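Local structure of SusD superfamily protein (Bacteroides thetaiotaomicron, 3MCX) at residues A[126-137]-A[175-186]; A[42-50]-A[273-281]. The protein is of unknown function but belongs to the SusD family of outer-membrane lipoproteins, probably binding glycans at the cell surface, and binds zinc ions in the crystal. All blocks are in the same frame, centred on the assembly; numbering follows the deposited sequence.

Contact 1: A[126-137]-A[175-186]. With ZN (zinc ion), chain B.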
loop_
_atom_site.group_PDB
_atom_site.type_symbol
_atom_site.label_atom_id
_atom_site.label_comp_id
_atom_site.label_asym_id
_atom_site.label_seq_id
_atom_site.Cartn_x
_atom_site.Cartn_y
_atom_site.Cartn_z
ATOM N N LEU A 126 4.835 7.039 -16.525
ATOM C CA LEU A 126 5.546 5.764 -16.499
ATOM C C LEU A 126 5.592 5.181 -15.117
ATOM O O LEU A 126 5.345 3.985 -14.934
ATOM C CB LEU A 126 6.977 5.907 -17.070
ATOM C CG LEU A 126 7.140 5.847 -18.601
ATOM C CD1 LEU A 126 8.555 6.302 -18.995
ATOM C CD2 LEU A 126 6.799 4.406 -19.133
ATOM N N VAL A 127 5.859 6.010 -14.112
ATOM C CA VAL A 127 5.879 5.509 -12.739
ATOM C C VAL A 127 4.477 5.035 -12.340
ATOM O O VAL A 127 4.306 3.969 -11.754
ATOM C CB VAL A 127 6.430 6.500 -11.678
ATOM C CG1 VAL A 127 6.451 5.806 -10.294
ATOM C CG2 VAL A 127 7.802 6.940 -12.009
HETATM N N MSE A 128 3.456 5.819 -12.689
HETATM C CA MSE A 128 2.094 5.394 -12.401
HETATM C C MSE A 128 1.729 4.103 -13.133
HETATM O O MSE A 128 1.018 3.268 -12.594
HETATM C CB MSE A 128 1.109 6.503 -12.734
HETATM C CG MSE A 128 -0.313 6.196 -12.352
HETATM SE SE MSE A 128 -0.610 5.764 -10.473
HETATM C CE MSE A 128 0.802 6.844 -9.654
ATOM N N ARG A 129 2.184 3.934 -14.362
ATOM C CA ARG A 129 1.926 2.668 -15.083
ATOM C C ARG A 129 2.579 1.480 -14.365
ATOM O O ARG A 129 1.982 0.423 -14.201
ATOM C CB ARG A 129 2.434 2.733 -16.517
ATOM C CG ARG A 129 1.862 1.635 -17.414
ATOM C CD ARG A 129 2.264 1.761 -18.844
ATOM N NE ARG A 129 3.680 1.522 -19.081
ATOM C CZ ARG A 129 4.271 1.704 -20.248
ATOM N NH1 ARG A 129 3.574 2.137 -21.272
ATOM N NH2 ARG A 129 5.575 1.440 -20.410
ATOM N N GLY A 130 3.819 1.658 -13.964
ATOM C CA GLY A 130 4.530 0.609 -13.247
ATOM C C GLY A 130 3.932 0.297 -11.900
ATOM O O GLY A 130 3.717 -0.879 -11.534
ATOM N N LEU A 131 3.589 1.358 -11.158
ATOM C CA LEU A 131 2.952 1.175 -9.851
ATOM C C LEU A 131 1.610 0.438 -9.985
ATOM O O LEU A 131 1.301 -0.460 -9.197
ATOM C CB LEU A 131 2.742 2.538 -9.216
ATOM C CG LEU A 131 2.128 2.586 -7.831
ATOM C CD1 LEU A 131 2.903 1.696 -6.864
ATOM C CD2 LEU A 131 2.099 4.075 -7.351
ATOM N N SER A 132 0.853 0.804 -11.019
ATOM C CA SER A 132 -0.442 0.187 -11.250
ATOM C C SER A 132 -0.292 -1.313 -11.559
ATOM O O SER A 132 -1.005 -2.134 -11.004
ATOM C CB SER A 132 -1.194 0.960 -12.307
ATOM O OG SER A 132 -1.509 2.288 -11.860
ATOM N N LEU A 133 0.642 -1.665 -12.449
ATOM C CA LEU A 133 0.844 -3.071 -12.791
ATOM C C LEU A 133 1.308 -3.822 -11.532
ATOM O O LEU A 133 0.862 -4.953 -11.289
ATOM C CB LEU A 133 1.848 -3.201 -13.917
ATOM C CG LEU A 133 2.201 -4.647 -14.316
ATOM C CD1 LEU A 133 0.983 -5.498 -14.670
ATOM C CD2 LEU A 133 3.250 -4.671 -15.463
ATOM N N PHE A 134 2.187 -3.226 -10.722
ATOM C CA PHE A 134 2.638 -3.831 -9.466
ATOM C C PHE A 134 1.451 -4.139 -8.549
ATOM O O PHE A 134 1.342 -5.229 -7.991
ATOM C CB PHE A 134 3.639 -2.885 -8.783
ATOM C CG PHE A 134 4.147 -3.344 -7.444
ATOM C CD1 PHE A 134 4.878 -4.498 -7.320
ATOM C CD2 PHE A 134 3.933 -2.584 -6.314
ATOM C CE1 PHE A 134 5.396 -4.878 -6.096
ATOM C CE2 PHE A 134 4.433 -2.979 -5.081
ATOM C CZ PHE A 134 5.171 -4.104 -4.979
ATOM N N ASN A 135 0.568 -3.153 -8.380
ATOM C CA ASN A 135 -0.621 -3.322 -7.542
ATOM C C ASN A 135 -1.500 -4.465 -8.003
ATOM O O ASN A 135 -1.959 -5.280 -7.195
ATOM C CB ASN A 135 -1.390 -2.006 -7.481
ATOM C CG ASN A 135 -0.667 -0.954 -6.633
ATOM O OD1 ASN A 135 -0.037 -1.286 -5.618
ATOM N ND2 ASN A 135 -0.778 0.320 -7.027
ATOM N N LEU A 136 -1.751 -4.557 -9.315
ATOM C CA LEU A 136 -2.533 -5.680 -9.828
ATOM C C LEU A 136 -1.837 -7.032 -9.583
ATOM O O LEU A 136 -2.469 -8.012 -9.236
ATOM C CB LEU A 136 -2.806 -5.518 -11.318
ATOM C CG LEU A 136 -3.848 -4.448 -11.662
ATOM C CD1 LEU A 136 -3.652 -3.982 -13.088
ATOM C CD2 LEU A 136 -5.254 -4.992 -11.435
ATOM N N THR A 137 -0.531 -7.061 -9.824
ATOM C CA THR A 137 0.218 -8.283 -9.770
ATOM C C THR A 137 0.220 -8.832 -8.338
ATOM O O THR A 137 0.147 -10.043 -8.130
ATOM C CB THR A 137 1.655 -8.089 -10.316
ATOM O OG1 THR A 137 1.584 -7.618 -11.662
ATOM C CG2 THR A 137 2.445 -9.388 -10.258
ATOM N N CYS A 175 5.603 -9.527 -15.193
ATOM C CA CYS A 175 4.967 -8.322 -14.680
ATOM C C CYS A 175 5.953 -7.483 -13.888
ATOM O O CYS A 175 6.059 -6.276 -14.100
ATOM C CB CYS A 175 3.729 -8.683 -13.852
ATOM S SG CYS A 175 2.372 -9.320 -14.851
ATOM N N TYR A 176 6.677 -8.103 -12.959
ATOM C CA TYR A 176 7.685 -7.343 -12.203
ATOM C C TYR A 176 8.764 -6.718 -13.111
ATOM O O TYR A 176 9.215 -5.603 -12.870
ATOM C CB TYR A 176 8.329 -8.183 -11.095
ATOM C CG TYR A 176 7.619 -8.206 -9.756
ATOM C CD1 TYR A 176 6.524 -9.020 -9.519
ATOM C CD2 TYR A 176 8.100 -7.455 -8.706
ATOM C CE1 TYR A 176 5.903 -9.057 -8.272
ATOM C CE2 TYR A 176 7.487 -7.484 -7.458
ATOM C CZ TYR A 176 6.412 -8.310 -7.245
ATOM O OH TYR A 176 5.832 -8.344 -5.989
ATOM N N GLU A 177 9.181 -7.436 -14.139
ATOM C CA GLU A 177 10.161 -6.874 -15.101
ATOM C C GLU A 177 9.619 -5.579 -15.690
ATOM O O GLU A 177 10.336 -4.596 -15.802
ATOM C CB GLU A 177 10.448 -7.816 -16.234
ATOM C CG GLU A 177 11.324 -8.959 -15.895
ATOM C CD GLU A 177 11.511 -9.860 -17.107
ATOM O OE1 GLU A 177 10.650 -9.832 -18.043
ATOM O OE2 GLU A 177 12.544 -10.575 -17.134
ATOM N N GLN A 178 8.340 -5.576 -16.043
ATOM C CA GLN A 178 7.748 -4.361 -16.649
ATOM C C GLN A 178 7.614 -3.230 -15.629
ATOM O O GLN A 178 7.867 -2.061 -15.993
ATOM C CB GLN A 178 6.396 -4.687 -17.293
ATOM C CG GLN A 178 5.797 -3.554 -18.093
ATOM C CD GLN A 178 6.623 -3.198 -19.289
ATOM O OE1 GLN A 178 6.890 -4.040 -20.155
ATOM N NE2 GLN A 178 7.032 -1.931 -19.371
ATOM N N VAL A 179 7.267 -3.584 -14.378
ATOM C CA VAL A 179 7.186 -2.594 -13.326
ATOM C C VAL A 179 8.527 -1.898 -13.129
ATOM O O VAL A 179 8.621 -0.664 -13.097
ATOM C CB VAL A 179 6.780 -3.232 -12.015
ATOM C CG1 VAL A 179 6.919 -2.222 -10.845
ATOM C CG2 VAL A 179 5.335 -3.805 -12.123
ATOM N N VAL A 180 9.566 -2.719 -12.971
ATOM C CA VAL A 180 10.926 -2.222 -12.769
ATOM C C VAL A 180 11.390 -1.378 -13.954
ATOM O O VAL A 180 11.967 -0.300 -13.773
ATOM C CB VAL A 180 11.904 -3.389 -12.483
ATOM C CG1 VAL A 180 13.368 -2.904 -12.507
ATOM C CG2 VAL A 180 11.571 -4.031 -11.080
ATOM N N SER A 181 11.116 -1.832 -15.160
ATOM C CA SER A 181 11.465 -1.075 -16.350
ATOM C C SER A 181 10.809 0.321 -16.353
ATOM O O SER A 181 11.467 1.349 -16.606
ATOM C CB SER A 181 11.021 -1.857 -17.587
ATOM O OG SER A 181 11.342 -1.189 -18.792
ATOM N N ASP A 182 9.509 0.356 -16.122
ATOM C CA ASP A 182 8.772 1.628 -16.143
ATOM C C ASP A 182 9.308 2.605 -15.105
ATOM O O ASP A 182 9.570 3.761 -15.400
ATOM C CB ASP A 182 7.288 1.404 -15.924
ATOM C CG ASP A 182 6.589 0.776 -17.126
ATOM O OD1 ASP A 182 7.212 0.609 -18.178
ATOM O OD2 ASP A 182 5.369 0.492 -16.988
HETATM N N MSE A 183 9.510 2.134 -13.892
HETATM C CA MSE A 183 9.949 3.045 -12.833
HETATM C C MSE A 183 11.380 3.481 -13.069
HETATM O O MSE A 183 11.704 4.667 -12.855
HETATM C CB MSE A 183 9.809 2.402 -11.476
HETATM C CG MSE A 183 8.400 2.017 -11.075
HETATM SE SE MSE A 183 8.360 1.497 -9.201
HETATM C CE MSE A 183 6.460 1.225 -9.084
ATOM N N SER A 184 12.231 2.560 -13.515
ATOM C CA SER A 184 13.637 2.871 -13.760
ATOM C C SER A 184 13.821 3.821 -14.942
ATOM O O SER A 184 14.639 4.760 -14.889
ATOM C CB SER A 184 14.428 1.573 -14.018
ATOM O OG SER A 184 14.322 0.702 -12.890
ATOM N N ASN A 185 13.093 3.562 -16.024
ATOM C CA ASN A 185 13.159 4.393 -17.232
ATOM C C ASN A 185 12.613 5.803 -16.972
ATOM O O ASN A 185 13.021 6.747 -17.657
ATOM C CB ASN A 185 12.424 3.740 -18.403
ATOM C CG ASN A 185 13.155 2.524 -18.958
ATOM O OD1 ASN A 185 14.376 2.479 -18.931
ATOM N ND2 ASN A 185 12.408 1.564 -19.517
ATOM N N ALA A 186 11.734 5.931 -15.987
ATOM C CA ALA A 186 11.189 7.224 -15.574
ATOM C C ALA A 186 12.192 8.120 -14.854
ATOM O O ALA A 186 12.109 9.331 -14.944
ATOM C CB ALA A 186 9.985 7.008 -14.656
HETATM ZN ZN ZN B . 10.800 -10.856 -19.655
HETATM O O HOH W 1 3.509 -1.353 -16.184
HETATM O O HOH W 2 8.992 -10.239 -20.224
#

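Contact 2: A[42-50]-A[273-281]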
loop_
_atom_site.group_PDB
_atom_site.type_symbol
_atom_site.label_atom_id
_atom_site.label_comp_id
_atom_site.label_asym_id
_atom_site.label_seq_id
_atom_site.Cartn_x
_atom_site.Cartn_y
_atom_site.Cartn_z
ATOM N N GLY A 42 -8.165 5.042 -2.850
ATOM C CA GLY A 42 -9.165 5.521 -1.899
ATOM C C GLY A 42 -9.493 4.514 -0.812
ATOM O O GLY A 42 -9.817 4.892 0.318
ATOM N N ASP A 43 -9.489 3.227 -1.170
ATOM C CA ASP A 43 -10.034 2.172 -0.294
ATOM C C ASP A 43 -9.404 0.814 -0.544
ATOM O O ASP A 43 -8.542 0.416 0.246
ATOM C CB ASP A 43 -11.573 2.184 -0.295
ATOM C CG ASP A 43 -12.134 2.546 -1.651
ATOM O OD1 ASP A 43 -11.659 1.969 -2.631
ATOM O OD2 ASP A 43 -13.069 3.374 -1.719
ATOM N N ASN A 44 -9.799 0.097 -1.594
ATOM C CA ASN A 44 -9.388 -1.300 -1.702
ATOM C C ASN A 44 -7.870 -1.512 -1.643
ATOM O O ASN A 44 -7.414 -2.380 -0.887
ATOM C CB ASN A 44 -9.975 -1.936 -2.952
ATOM C CG ASN A 44 -11.474 -1.971 -2.897
ATOM O OD1 ASN A 44 -12.134 -0.943 -3.070
ATOM N ND2 ASN A 44 -12.050 -3.183 -2.674
ATOM N N TYR A 45 -7.093 -0.718 -2.378
ATOM C CA TYR A 45 -5.635 -0.913 -2.390
ATOM C C TYR A 45 -4.943 -0.296 -1.153
ATOM O O TYR A 45 -3.729 -0.476 -0.955
ATOM C CB TYR A 45 -5.014 -0.419 -3.684
ATOM C CG TYR A 45 -5.369 -1.271 -4.891
ATOM C CD1 TYR A 45 -6.559 -1.090 -5.577
ATOM C CD2 TYR A 45 -4.500 -2.248 -5.339
ATOM C CE1 TYR A 45 -6.868 -1.857 -6.691
ATOM C CE2 TYR A 45 -4.814 -3.016 -6.464
ATOM C CZ TYR A 45 -5.981 -2.804 -7.123
ATOM O OH TYR A 45 -6.289 -3.549 -8.240
ATOM N N TRP A 46 -5.699 0.477 -0.381
ATOM C CA TRP A 46 -5.200 1.050 0.864
ATOM C C TRP A 46 -5.281 -0.005 1.957
ATOM O O TRP A 46 -4.266 -0.349 2.577
ATOM C CB TRP A 46 -5.986 2.324 1.183
ATOM C CG TRP A 46 -5.436 3.169 2.286
ATOM C CD1 TRP A 46 -4.595 2.793 3.282
ATOM C CD2 TRP A 46 -5.770 4.548 2.515
ATOM N NE1 TRP A 46 -4.360 3.895 4.119
ATOM C CE2 TRP A 46 -5.088 4.964 3.662
ATOM C CE3 TRP A 46 -6.595 5.480 1.848
ATOM C CZ2 TRP A 46 -5.182 6.277 4.156
ATOM C CZ3 TRP A 46 -6.688 6.779 2.343
ATOM C CH2 TRP A 46 -5.994 7.162 3.483
ATOM N N TYR A 47 -6.464 -0.548 2.195
ATOM C CA TYR A 47 -6.632 -1.434 3.344
ATOM C C TYR A 47 -6.449 -2.914 3.076
ATOM O O TYR A 47 -6.347 -3.707 4.022
ATOM C CB TYR A 47 -7.935 -1.146 4.098
ATOM C CG TYR A 47 -9.213 -1.236 3.297
ATOM C CD1 TYR A 47 -9.607 -2.428 2.677
ATOM C CD2 TYR A 47 -10.101 -0.183 3.248
ATOM C CE1 TYR A 47 -10.824 -2.514 1.953
ATOM C CE2 TYR A 47 -11.292 -0.245 2.560
ATOM C CZ TYR A 47 -11.647 -1.417 1.905
ATOM O OH TYR A 47 -12.849 -1.484 1.206
ATOM N N TYR A 48 -6.344 -3.341 1.799
ATOM C CA TYR A 48 -6.106 -4.761 1.493
ATOM C C TYR A 48 -4.909 -5.332 2.237
ATOM O O TYR A 48 -5.039 -6.370 2.902
ATOM C CB TYR A 48 -5.960 -4.962 -0.012
ATOM C CG TYR A 48 -5.680 -6.392 -0.445
ATOM C CD1 TYR A 48 -6.678 -7.334 -0.512
ATOM C CD2 TYR A 48 -4.381 -6.806 -0.766
ATOM C CE1 TYR A 48 -6.421 -8.631 -0.930
ATOM C CE2 TYR A 48 -4.114 -8.108 -1.169
ATOM C CZ TYR A 48 -5.145 -9.009 -1.235
ATOM O OH TYR A 48 -4.915 -10.298 -1.634
ATOM N N GLY A 49 -3.795 -4.629 2.207
ATOM C CA GLY A 49 -2.560 -5.122 2.794
ATOM C C GLY A 49 -2.531 -5.086 4.304
ATOM O O GLY A 49 -1.574 -5.559 4.913
ATOM N N ASP A 50 -3.563 -4.533 4.935
ATOM C CA ASP A 50 -3.735 -4.622 6.373
ATOM C C ASP A 50 -4.738 -5.712 6.767
ATOM O O ASP A 50 -4.407 -6.595 7.545
ATOM C CB ASP A 50 -4.135 -3.265 6.901
ATOM C CG ASP A 50 -3.014 -2.270 6.765
ATOM O OD1 ASP A 50 -2.008 -2.426 7.508
ATOM O OD2 ASP A 50 -3.137 -1.369 5.925
ATOM N N GLY A 273 -17.573 7.671 1.948
ATOM C CA GLY A 273 -17.877 6.700 2.982
ATOM C C GLY A 273 -17.108 5.408 2.851
ATOM O O GLY A 273 -16.755 4.809 3.848
ATOM N N GLU A 274 -16.816 4.984 1.620
ATOM C CA GLU A 274 -16.049 3.756 1.400
ATOM C C GLU A 274 -14.572 3.957 1.587
ATOM O O GLU A 274 -13.811 3.005 1.671
ATOM C CB GLU A 274 -16.321 3.163 0.004
ATOM C CG GLU A 274 -17.730 2.703 -0.210
ATOM C CD GLU A 274 -18.126 1.431 0.520
ATOM O OE1 GLU A 274 -17.281 0.788 1.148
ATOM O OE2 GLU A 274 -19.347 1.089 0.474
ATOM N N GLY A 275 -14.116 5.214 1.616
ATOM C CA GLY A 275 -12.697 5.443 1.763
ATOM C C GLY A 275 -12.136 4.860 3.044
ATOM O O GLY A 275 -12.801 4.796 4.067
ATOM N N ALA A 276 -10.872 4.444 2.994
ATOM C CA ALA A 276 -10.266 3.829 4.164
ATOM C C ALA A 276 -10.427 4.656 5.424
ATOM O O ALA A 276 -10.672 4.086 6.473
ATOM C CB ALA A 276 -8.781 3.433 3.923
ATOM N N PRO A 277 -10.219 5.980 5.362
ATOM C CA PRO A 277 -10.332 6.759 6.589
ATOM C C PRO A 277 -11.715 6.628 7.254
ATOM O O PRO A 277 -11.797 6.501 8.482
ATOM C CB PRO A 277 -9.989 8.177 6.139
ATOM C CG PRO A 277 -8.984 7.938 5.049
ATOM C CD PRO A 277 -9.583 6.753 4.278
HETATM N N MSE A 278 -12.797 6.619 6.476
HETATM C CA MSE A 278 -14.122 6.423 7.030
HETATM C C MSE A 278 -14.327 4.980 7.483
HETATM O O MSE A 278 -15.033 4.728 8.459
HETATM C CB MSE A 278 -15.216 6.852 6.044
HETATM C CG MSE A 278 -15.391 8.346 5.992
HETATM SE SE MSE A 278 -15.721 9.250 7.674
HETATM C CE MSE A 278 -17.210 8.215 8.253
ATOM N N VAL A 279 -13.706 4.042 6.780
ATOM C CA VAL A 279 -13.852 2.640 7.174
ATOM C C VAL A 279 -13.083 2.340 8.473
ATOM O O VAL A 279 -13.468 1.439 9.216
ATOM C CB VAL A 279 -13.535 1.701 5.981
ATOM C CG1 VAL A 279 -13.704 0.185 6.358
ATOM C CG2 VAL A 279 -14.440 2.090 4.798
ATOM N N TYR A 280 -12.082 3.150 8.788
ATOM C CA TYR A 280 -11.407 3.091 10.098
ATOM C C TYR A 280 -12.078 3.972 11.154
ATOM O O TYR A 280 -11.669 3.952 12.314
ATOM C CB TYR A 280 -9.944 3.605 9.952
ATOM C CG TYR A 280 -8.933 2.599 9.456
ATOM C CD1 TYR A 280 -8.515 1.548 10.274
ATOM C CD2 TYR A 280 -8.355 2.718 8.188
ATOM C CE1 TYR A 280 -7.574 0.610 9.847
ATOM C CE2 TYR A 280 -7.421 1.780 7.748
ATOM C CZ TYR A 280 -7.048 0.734 8.573
ATOM O OH TYR A 280 -6.153 -0.199 8.104
ATOM N N ALA A 281 -13.080 4.784 10.788
ATOM C CA ALA A 281 -13.518 5.873 11.645
ATOM C C ALA A 281 -14.136 5.393 12.942
ATOM O O ALA A 281 -14.725 4.308 13.020
ATOM C CB ALA A 281 -14.532 6.760 10.889
HETATM O O HOH W 3 -14.564 0.485 1.357
HETATM O O HOH W 4 -5.255 0.326 5.674
#

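Contact 1: A[126-137]-A[175-186]
Gly130 and Val179 mark the closest backbone approach, their CA atoms 4.2 Å apart, where helices 126-137 and 175-186 pack nearly antiparallel with axes 7.6 Å apart at 159°. The pair is consistent with the TPR-like helical part expected of a SusD-family protein. The CG2 methyl of Val179 lies against Gly130 O and Leu133, while Met183, a selenomethionine extended beyond CG, lays its CE methyl against the backbone N and CA of Leu131. The edge of the Phe134 ring points at the face of Tyr176 in an offset T-shaped pair, planes at 86°, and Tyr176 also packs on helix 201-214.

Arg129 bends at chi3 (68°) to form a side-on salt bridge of two nearly straight 2.9 Å hydrogen bonds, NE to OD2 and NH2 to OD1 of Asp182, meeting the carboxylate from above its plane. Arg129 NH1 bonds Asn99. Gln178 NE2 gives a bent hydrogen bond to Asp182 OD1 from the face opposite Arg129 NH2, and a water donates to OD2. Glu177, directed away from the partner helix, binds the zinc ion through OE1 at 1.9 Å, beside a water ligand. At one end Val127 CG2 presses on Ala186 CB at a tight 3.4 Å.

Contact 2: A[42-50]-A[273-281]
Gly42 O receives the backbone N-H of Ala276 at 2.9 Å, joining the turn before helix 44-50 to the first turn of the short helix 276-279. Asp43 and Gly275, the N-cap residues of these helices, face each other here, so the contact brings two helix starts together inside the SusD fold.

Trp46 carries much of the packing. With CG anti to the backbone N (chi1 -169°), its CB lies 4.1 Å from Ala276 CB, and that methyl sits over one face of the indole: CG, CD2 and CE3 all touch it, CD2 at 3.5 Å, in a CH-pi contact over the five-membered ring. Beyond, CZ3 meets Pro277 CD and CH2 meets Pro277 CG, each at 3.5 Å, the proline lying across the far end of the indole. Tyr47 turns a ring edge to the same Ala276 methyl, and its OH donates to a water that in turn donates to Glu274 O and Glu274 OE1; Arg67 forms a salt bridge with that carboxylate. A second water joins Tyr280 OH to Asp50 OD2, an oxygen that also accepts from Gly418 N.

Around this core, Phe338 meets the Trp46 ring edge-to-face, Asp50 and Tyr280 both rest on strand 56-57, and Tyr45 packs on helices 81-106 and 115-140.

Overall arrangement
From the N terminus, the chain runs through helix 21-36 into 42-50, the first half of contact 2, whose partner 273-281 does not arrive until 222 further residues have passed. Inside that long loop the chain lays down helices 81-106 and 115-140, then crosses the 31 residues 141-171, which hold no helix or strand, to helix 172-186, closing contact 1. Contact 1 is therefore nested within contact 2. Their centres stand about 23 Å apart on opposite sides of the chain's centre, yet they touch: Tyr45 of 42-50 packs on Asn135 and Leu136 of 126-137. Contact 1 pairs the long helix 115-140 with helix 172-186, whereas contact 2 joins two short helices, 44-51 and 276-279.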